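Local coordinates for uncharacterized protein (Enterococcus faecalis, PDB 3CLQ) that is of unknown function but belongs to a family named after the AllG subunit of oxamate carbamoyltransferase, so a related role is possible, at residues B[269-283]-B[405-419]. Residues are numbered along the deposited sequence; the frame is centred on the assembly and turned at random.
Sequences IRVSGIGGNHWFTGP and PANVFNEALKALVAT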
ATOM      1  N   ILE B 269      12.789 -18.740 -23.229  1.00 50.53           N
ATOM      2  CA  ILE B 269      11.371 -18.852 -23.013  1.00 49.90           C
ATOM      3  C   ILE B 269      10.883 -20.266 -23.275  1.00 49.95           C
ATOM      4  O   ILE B 269      11.577 -21.056 -23.884  1.00 49.60           O
ATOM      5  CB  ILE B 269      10.604 -17.857 -23.891  1.00 48.72           C
ATOM      6  CG1 ILE B 269      10.708 -18.255 -25.359  1.00 48.64           C
ATOM      7  CG2 ILE B 269      11.143 -16.459 -23.662  1.00 48.19           C
ATOM      8  CD1 ILE B 269       9.773 -17.496 -26.271  1.00 48.18           C
ATOM      9  N   ARG B 270       9.682 -20.569 -22.787  1.00 50.91           N
ATOM     10  CA  ARG B 270       9.023 -21.835 -23.044  1.00 50.78           C
ATOM     11  C   ARG B 270       7.647 -21.485 -23.573  1.00 50.30           C
ATOM     12  O   ARG B 270       7.116 -20.436 -23.216  1.00 51.46           O
ATOM     13  CB  ARG B 270       8.927 -22.618 -21.748  1.00 51.09           C
ATOM     14  CG  ARG B 270      10.281 -22.786 -21.101  1.00 52.65           C
ATOM     15  CD  ARG B 270      10.242 -23.857 -20.071  1.00 54.23           C
ATOM     16  NE  ARG B 270       9.285 -23.475 -19.044  1.00 56.59           N
ATOM     17  CZ  ARG B 270       8.964 -24.221 -17.995  1.00 56.94           C
ATOM     18  NH1 ARG B 270       9.521 -25.426 -17.826  1.00 56.72           N
ATOM     19  NH2 ARG B 270       8.075 -23.754 -17.126  1.00 57.20           N
ATOM     20  N   VAL B 271       7.081 -22.311 -24.443  1.00 48.95           N
ATOM     21  CA  VAL B 271       5.708 -22.078 -24.863  1.00 48.76           C
ATOM     22  C   VAL B 271       4.845 -23.298 -24.610  1.00 49.17           C
ATOM     23  O   VAL B 271       5.300 -24.435 -24.674  1.00 48.37           O
ATOM     24  CB  VAL B 271       5.589 -21.549 -26.310  1.00 49.42           C
ATOM     25  CG1 VAL B 271       6.653 -20.481 -26.557  1.00 48.94           C
ATOM     26  CG2 VAL B 271       5.727 -22.677 -27.336  1.00 49.76           C
ATOM     27  N   SER B 272       3.593 -23.039 -24.271  1.00 51.00           N
ATOM     28  CA  SER B 272       2.735 -24.060 -23.733  1.00 51.51           C
ATOM     29  C   SER B 272       2.645 -25.223 -24.692  1.00 52.37           C
ATOM     30  O   SER B 272       2.839 -26.366 -24.301  1.00 52.59           O
ATOM     31  CB  SER B 272       1.358 -23.480 -23.482  1.00 52.06           C
ATOM     32  OG  SER B 272       0.497 -24.484 -22.962  1.00 54.27           O
ATOM     33  N   GLY B 273       2.372 -24.929 -25.959  1.00 52.90           N
ATOM     34  CA  GLY B 273       2.158 -25.981 -26.954  1.00 54.17           C
ATOM     35  C   GLY B 273       3.398 -26.773 -27.334  1.00 54.86           C
ATOM     36  O   GLY B 273       3.324 -27.732 -28.102  1.00 54.84           O
ATOM     37  N   ILE B 274       4.545 -26.356 -26.810  1.00 55.65           N
ATOM     38  CA  ILE B 274       5.799 -27.041 -27.068  1.00 56.25           C
ATOM     39  C   ILE B 274       6.072 -27.953 -25.880  1.00 56.67           C
ATOM     40  O   ILE B 274       6.483 -29.090 -26.055  1.00 57.06           O
ATOM     41  CB  ILE B 274       6.978 -26.061 -27.285  1.00 56.50           C
ATOM     42  CG1 ILE B 274       8.136 -26.796 -27.922  1.00 56.83           C
ATOM     43  CG2 ILE B 274       7.479 -25.482 -25.945  1.00 56.96           C
ATOM     44  CD1 ILE B 274       7.701 -27.835 -28.929  1.00 58.06           C
ATOM     45  N   GLY B 275       5.836 -27.447 -24.671  1.00 57.10           N
ATOM     46  CA  GLY B 275       5.846 -28.277 -23.475  1.00 57.57           C
ATOM     47  C   GLY B 275       7.183 -28.577 -22.815  1.00 58.45           C
ATOM     48  O   GLY B 275       8.250 -28.264 -23.356  1.00 58.12           O
ATOM     49  N   GLY B 276       7.105 -29.170 -21.619  1.00 58.56           N
ATOM     50  CA  GLY B 276       8.274 -29.626 -20.867  1.00 58.25           C
ATOM     51  C   GLY B 276       9.315 -28.558 -20.612  1.00 58.83           C
ATOM     52  O   GLY B 276       8.988 -27.410 -20.273  1.00 59.34           O
ATOM     53  N   ASN B 277      10.577 -28.945 -20.767  1.00 59.16           N
ATOM     54  CA  ASN B 277      11.696 -28.030 -20.593  1.00 58.92           C
ATOM     55  C   ASN B 277      12.397 -27.757 -21.921  1.00 58.76           C
ATOM     56  O   ASN B 277      13.608 -27.599 -21.971  1.00 59.15           O
ATOM     57  CB  ASN B 277      12.663 -28.551 -19.523  1.00 58.71           C
ATOM     58  CG  ASN B 277      12.017 -28.614 -18.131  1.00 59.35           C
ATOM     59  OD1 ASN B 277      11.182 -27.781 -17.783  1.00 59.43           O
ATOM     60  ND2 ASN B 277      12.414 -29.597 -17.332  1.00 59.28           N
ATOM     61  N   HIS B 278      11.614 -27.718 -22.997  1.00 58.76           N
ATOM     62  CA  HIS B 278      12.097 -27.282 -24.310  1.00 57.96           C
ATOM     63  C   HIS B 278      12.292 -25.751 -24.311  1.00 57.38           C
ATOM     64  O   HIS B 278      11.333 -24.991 -24.176  1.00 56.74           O
ATOM     65  CB  HIS B 278      11.122 -27.705 -25.413  1.00 58.42           C
ATOM     66  CG  HIS B 278      11.762 -27.828 -26.759  1.00 60.62           C
ATOM     67  ND1 HIS B 278      12.318 -26.749 -27.425  1.00 60.97           N
ATOM     68  CD2 HIS B 278      11.966 -28.906 -27.556  1.00 60.86           C
ATOM     69  CE1 HIS B 278      12.818 -27.152 -28.578  1.00 60.20           C
ATOM     70  NE2 HIS B 278      12.612 -28.455 -28.684  1.00 61.13           N
ATOM     71  N   TRP B 279      13.543 -25.312 -24.447  1.00 56.51           N
ATOM     72  CA  TRP B 279      13.902 -23.900 -24.276  1.00 55.37           C
ATOM     73  C   TRP B 279      14.180 -23.248 -25.618  1.00 54.80           C
ATOM     74  O   TRP B 279      14.783 -23.857 -26.474  1.00 55.23           O
ATOM     75  CB  TRP B 279      15.180 -23.773 -23.441  1.00 54.41           C
ATOM     76  CG  TRP B 279      15.023 -24.103 -22.023  1.00 53.87           C
ATOM     77  CD1 TRP B 279      15.323 -25.281 -21.424  1.00 53.57           C
ATOM     78  CD2 TRP B 279      14.517 -23.243 -20.992  1.00 54.51           C
ATOM     79  NE1 TRP B 279      15.040 -25.218 -20.082  1.00 53.77           N
ATOM     80  CE2 TRP B 279      14.541 -23.975 -19.791  1.00 54.27           C
ATOM     81  CE3 TRP B 279      14.043 -21.925 -20.968  1.00 54.10           C
ATOM     82  CZ2 TRP B 279      14.106 -23.429 -18.572  1.00 54.36           C
ATOM     83  CZ3 TRP B 279      13.623 -21.393 -19.768  1.00 54.00           C
ATOM     84  CH2 TRP B 279      13.654 -22.144 -18.585  1.00 53.81           C
ATOM     85  N   PHE B 280      13.760 -22.004 -25.785  1.00 53.82           N
ATOM     86  CA  PHE B 280      14.133 -21.226 -26.947  1.00 52.79           C
ATOM     87  C   PHE B 280      14.937 -20.055 -26.450  1.00 52.20           C
ATOM     88  O   PHE B 280      14.498 -19.338 -25.554  1.00 52.71           O
ATOM     89  CB  PHE B 280      12.889 -20.765 -27.688  1.00 53.71           C
ATOM     90  CG  PHE B 280      12.107 -21.899 -28.264  1.00 53.87           C
ATOM     91  CD1 PHE B 280      12.445 -22.427 -29.492  1.00 53.36           C
ATOM     92  CD2 PHE B 280      11.063 -22.470 -27.554  1.00 53.74           C
ATOM     93  CE1 PHE B 280      11.737 -23.498 -30.016  1.00 53.89           C
ATOM     94  CE2 PHE B 280      10.352 -23.544 -28.074  1.00 53.69           C
ATOM     95  CZ  PHE B 280      10.689 -24.057 -29.308  1.00 53.61           C
ATOM     96  N   THR B 281      16.109 -19.863 -27.038  1.00 51.11           N
ATOM     97  CA  THR B 281      17.165 -19.059 -26.441  1.00 50.35           C
ATOM     98  C   THR B 281      17.715 -18.017 -27.396  1.00 51.24           C
ATOM     99  O   THR B 281      17.922 -18.274 -28.599  1.00 51.63           O
ATOM    100  CB  THR B 281      18.343 -19.956 -25.990  1.00 49.88           C
ATOM    101  OG1 THR B 281      18.755 -20.828 -27.071  1.00 47.99           O
ATOM    102  CG2 THR B 281      17.931 -20.780 -24.779  1.00 48.63           C
ATOM    103  N   GLY B 282      17.964 -16.829 -26.871  1.00 51.16           N
ATOM    104  CA  GLY B 282      18.646 -15.822 -27.661  1.00 50.56           C
ATOM    105  C   GLY B 282      19.594 -15.087 -26.753  1.00 50.73           C
ATOM    106  O   GLY B 282      19.722 -15.425 -25.584  1.00 51.02           O
ATOM    107  N   PRO B 283      20.250 -14.059 -27.282  1.00 50.81           N
ATOM    108  CA  PRO B 283      21.153 -13.214 -26.525  1.00 51.29           C
ATOM    109  C   PRO B 283      20.382 -12.341 -25.548  1.00 52.07           C
ATOM    110  O   PRO B 283      19.395 -11.700 -25.927  1.00 52.51           O
ATOM    111  CB  PRO B 283      21.775 -12.328 -27.611  1.00 51.83           C
ATOM    112  CG  PRO B 283      21.509 -13.055 -28.913  1.00 51.71           C
ATOM    113  CD  PRO B 283      20.154 -13.631 -28.682  1.00 51.26           C
ATOM    114  N   PRO B 405      14.858 -10.913 -27.060  1.00 57.43           N
ATOM    115  CA  PRO B 405      15.356 -10.762 -28.431  1.00 56.98           C
ATOM    116  C   PRO B 405      14.397 -11.354 -29.470  1.00 56.54           C
ATOM    117  O   PRO B 405      13.757 -12.365 -29.219  1.00 56.84           O
ATOM    118  CB  PRO B 405      16.660 -11.558 -28.406  1.00 56.99           C
ATOM    119  CG  PRO B 405      16.406 -12.642 -27.421  1.00 56.83           C
ATOM    120  CD  PRO B 405      15.451 -12.080 -26.386  1.00 57.18           C
ATOM    121  N   ALA B 406      14.314 -10.738 -30.639  1.00 56.36           N
ATOM    122  CA  ALA B 406      13.327 -11.143 -31.636  1.00 55.50           C
ATOM    123  C   ALA B 406      13.349 -12.628 -31.991  1.00 54.69           C
ATOM    124  O   ALA B 406      12.289 -13.242 -32.123  1.00 54.26           O
ATOM    125  CB  ALA B 406      13.474 -10.298 -32.894  1.00 55.72           C
ATOM    126  N   ASN B 407      14.550 -13.191 -32.132  1.00 54.17           N
ATOM    127  CA  ASN B 407      14.737 -14.543 -32.703  1.00 54.67           C
ATOM    128  C   ASN B 407      13.989 -15.618 -31.926  1.00 54.57           C
ATOM    129  O   ASN B 407      13.441 -16.570 -32.487  1.00 55.05           O
ATOM    130  CB  ASN B 407      16.238 -14.935 -32.775  1.00 54.05           C
ATOM    131  CG  ASN B 407      16.817 -15.279 -31.397  1.00 54.10           C
ATOM    132  OD1 ASN B 407      16.994 -14.395 -30.549  1.00 53.81           O
ATOM    133  ND2 ASN B 407      17.068 -16.570 -31.156  1.00 52.99           N
ATOM    134  N   VAL B 408      13.990 -15.468 -30.619  1.00 54.16           N
ATOM    135  CA  VAL B 408      13.445 -16.495 -29.765  1.00 55.01           C
ATOM    136  C   VAL B 408      11.993 -16.853 -30.139  1.00 56.25           C
ATOM    137  O   VAL B 408      11.598 -18.016 -30.061  1.00 56.38           O
ATOM    138  CB  VAL B 408      13.641 -16.094 -28.294  1.00 54.05           C
ATOM    139  CG1 VAL B 408      12.313 -15.972 -27.565  1.00 53.34           C
ATOM    140  CG2 VAL B 408      14.616 -17.044 -27.634  1.00 53.02           C
ATOM    141  N   PHE B 409      11.233 -15.854 -30.594  1.00 57.23           N
ATOM    142  CA  PHE B 409       9.852 -16.050 -31.044  1.00 57.88           C
ATOM    143  C   PHE B 409       9.739 -16.729 -32.421  1.00 58.46           C
ATOM    144  O   PHE B 409       8.902 -17.612 -32.621  1.00 59.13           O
ATOM    145  CB  PHE B 409       9.115 -14.715 -31.027  1.00 58.33           C
ATOM    146  CG  PHE B 409       8.993 -14.125 -29.646  1.00 59.37           C
ATOM    147  CD1 PHE B 409       7.875 -14.377 -28.859  1.00 59.38           C
ATOM    148  CD2 PHE B 409      10.011 -13.348 -29.114  1.00 59.75           C
ATOM    149  CE1 PHE B 409       7.772 -13.847 -27.588  1.00 59.32           C
ATOM    150  CE2 PHE B 409       9.907 -12.809 -27.840  1.00 59.51           C
ATOM    151  CZ  PHE B 409       8.790 -13.059 -27.080  1.00 59.29           C
ATOM    152  N   ASN B 410      10.576 -16.315 -33.367  1.00 57.71           N
ATOM    153  CA  ASN B 410      10.667 -16.993 -34.659  1.00 57.64           C
ATOM    154  C   ASN B 410      10.848 -18.498 -34.515  1.00 58.19           C
ATOM    155  O   ASN B 410      10.176 -19.275 -35.186  1.00 58.89           O
ATOM    156  CB  ASN B 410      11.829 -16.440 -35.471  1.00 56.40           C
ATOM    157  CG  ASN B 410      11.533 -15.092 -36.065  1.00 56.39           C
ATOM    158  OD1 ASN B 410      11.488 -14.951 -37.277  1.00 56.38           O
ATOM    159  ND2 ASN B 410      11.320 -14.086 -35.218  1.00 57.42           N
ATOM    160  N   GLU B 411      11.769 -18.912 -33.652  1.00 58.23           N
ATOM    161  CA  GLU B 411      12.051 -20.323 -33.505  1.00 58.38           C
ATOM    162  C   GLU B 411      10.817 -21.001 -32.924  1.00 57.93           C
ATOM    163  O   GLU B 411      10.350 -22.026 -33.426  1.00 57.47           O
ATOM    164  CB  GLU B 411      13.283 -20.520 -32.629  1.00 58.72           C
ATOM    165  CG  GLU B 411      14.428 -19.592 -33.018  1.00 58.85           C
ATOM    166  CD  GLU B 411      15.733 -19.876 -32.280  1.00 58.88           C
ATOM    167  OE1 GLU B 411      16.799 -19.495 -32.815  1.00 59.15           O
ATOM    168  OE2 GLU B 411      15.705 -20.476 -31.179  1.00 58.76           O
ATOM    169  N   ALA B 412      10.271 -20.398 -31.881  1.00 58.19           N
ATOM    170  CA  ALA B 412       9.014 -20.862 -31.307  1.00 58.07           C
ATOM    171  C   ALA B 412       8.016 -21.261 -32.394  1.00 58.49           C
ATOM    172  O   ALA B 412       7.550 -22.400 -32.442  1.00 58.89           O
ATOM    173  CB  ALA B 412       8.440 -19.798 -30.477  1.00 57.96           C
ATOM    174  N   LEU B 413       7.700 -20.320 -33.275  1.00 58.21           N
ATOM    175  CA  LEU B 413       6.707 -20.556 -34.315  1.00 57.99           C
ATOM    176  C   LEU B 413       7.067 -21.723 -35.202  1.00 57.72           C
ATOM    177  O   LEU B 413       6.195 -22.473 -35.637  1.00 57.77           O
ATOM    178  CB  LEU B 413       6.551 -19.328 -35.220  1.00 58.33           C
ATOM    179  CG  LEU B 413       5.386 -19.460 -36.209  1.00 57.97           C
ATOM    180  CD1 LEU B 413       4.085 -19.153 -35.476  1.00 57.40           C
ATOM    181  CD2 LEU B 413       5.550 -18.581 -37.447  1.00 57.85           C
ATOM    182  N   LYS B 414       8.350 -21.843 -35.514  1.00 57.42           N
ATOM    183  CA  LYS B 414       8.800 -22.880 -36.425  1.00 56.58           C
ATOM    184  C   LYS B 414       8.693 -24.243 -35.727  1.00 55.83           C
ATOM    185  O   LYS B 414       8.305 -25.242 -36.334  1.00 55.73           O
ATOM    186  CB  LYS B 414      10.221 -22.578 -36.896  1.00 56.90           C
ATOM    187  CG  LYS B 414      10.690 -23.447 -38.036  1.00 57.88           C
ATOM    188  CD  LYS B 414      12.169 -23.231 -38.290  1.00 58.67           C
ATOM    189  CE  LYS B 414      12.749 -24.314 -39.181  1.00 58.96           C
ATOM    190  NZ  LYS B 414      12.419 -24.126 -40.627  1.00 59.49           N
ATOM    191  N   ALA B 415       9.003 -24.276 -34.438  1.00 54.92           N
ATOM    192  CA  ALA B 415       8.849 -25.496 -33.665  1.00 54.69           C
ATOM    193  C   ALA B 415       7.364 -25.890 -33.542  1.00 54.82           C
ATOM    194  O   ALA B 415       7.010 -27.072 -33.582  1.00 55.17           O
ATOM    195  CB  ALA B 415       9.476 -25.321 -32.304  1.00 54.77           C
ATOM    196  N   LEU B 416       6.501 -24.890 -33.394  1.00 54.43           N
ATOM    197  CA  LEU B 416       5.059 -25.092 -33.410  1.00 54.01           C
ATOM    198  C   LEU B 416       4.539 -25.657 -34.730  1.00 54.88           C
ATOM    199  O   LEU B 416       4.028 -26.771 -34.762  1.00 55.75           O
ATOM    200  CB  LEU B 416       4.358 -23.782 -33.090  1.00 53.95           C
ATOM    201  CG  LEU B 416       4.372 -23.412 -31.598  1.00 53.89           C
ATOM    202  CD1 LEU B 416       3.956 -21.958 -31.433  1.00 53.45           C
ATOM    203  CD2 LEU B 416       3.492 -24.360 -30.769  1.00 52.68           C
ATOM    204  N   VAL B 417       4.667 -24.908 -35.822  1.00 54.92           N
ATOM    205  CA  VAL B 417       4.243 -25.430 -37.116  1.00 55.80           C
ATOM    206  C   VAL B 417       4.735 -26.859 -37.352  1.00 56.34           C
ATOM    207  O   VAL B 417       4.199 -27.561 -38.207  1.00 56.15           O
ATOM    208  CB  VAL B 417       4.675 -24.531 -38.327  1.00 56.35           C
ATOM    209  CG1 VAL B 417       4.512 -23.058 -38.009  1.00 56.84           C
ATOM    210  CG2 VAL B 417       6.106 -24.827 -38.777  1.00 56.43           C
ATOM    211  N   ALA B 418       5.748 -27.296 -36.606  1.00 56.87           N
ATOM    212  CA  ALA B 418       6.308 -28.634 -36.829  1.00 57.85           C
ATOM    213  C   ALA B 418       5.696 -29.687 -35.894  1.00 58.31           C
ATOM    214  O   ALA B 418       5.836 -30.888 -36.114  1.00 58.18           O
ATOM    215  CB  ALA B 418       7.835 -28.617 -36.720  1.00 57.19           C
ATOM    216  N   THR B 419       5.004 -29.220 -34.865  1.00 58.76           N
ATOM    217  CA  THR B 419       4.379 -30.090 -33.878  1.00 59.81           C
ATOM    218  C   THR B 419       2.907 -30.299 -34.234  1.00 60.02           C
ATOM    219  O   THR B 419       2.422 -31.422 -34.303  1.00 59.26           O
ATOM    220  CB  THR B 419       4.499 -29.439 -32.458  1.00 60.62           C
ATOM    221  OG1 THR B 419       5.884 -29.341 -32.095  1.00 61.27           O
ATOM    222  CG2 THR B 419       3.688 -30.203 -31.353  1.00 60.25           C
TER
HETATM  223  O   HOH W   1      17.362 -21.377 -29.269  1.00 51.66           O
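Phe280 lays its ring flat over the helix 407-419, and Ala412 sits beneath it: Ala412 CA lies 4.1 Å from the centroid of the Phe280 ring, only 13° off the ring normal, a CH-pi contact over the face. With CG anti to its own carbonyl carbon (chi1 -65°), the ring runs along the helix toward Ala415, whose CB meets its rim near the ring plane, 3.5 Å from Phe280 CZ. Ala412 presents its backbone to the face, while the single methyl of Ala415 is short enough to let the ring rim come against the helix. Glu411 runs past the ring in the opposite direction, its apolar CB against Phe280 CD1 (3.8 Å), and its extended chain carries the carboxylate to a water and to Asn407 ND2.

That water bridges the segments, accepting from Thr281 N and donating to Glu411 OE2. Beside it Asn407 ND2 donates to Thr281 O at 3.2 Å, with an N-H...O angle of 157°; the oxygen lies in the amide plane, whereas the donor stands above the carbonyl plane. Asn407 ND2 also makes a weak bond to Glu411 OE1, which ties the two polar side chains together. Gly282 lets the strand pass close to Asn407 and Pro405, whose CG is 3.9 Å from Gly282 CA.

Deeper in, the beta-branched Ile269 and Val408 reach toward each other tip to tip, while Ile269 CD1 also lies over a face of the Phe409 ring. Beyond them Val271, likewise beta-branched, packs loosely on Ala412 CB and Leu416 CD2.

Strand 280-283, an outermost strand of its antiparallel sheet, pairs with 266-271 and runs nearly antiparallel to the helix. Helix 371-377 packs alongside, touching Val271 and Leu413, and Met260 of strand 257-263 touches Ile269.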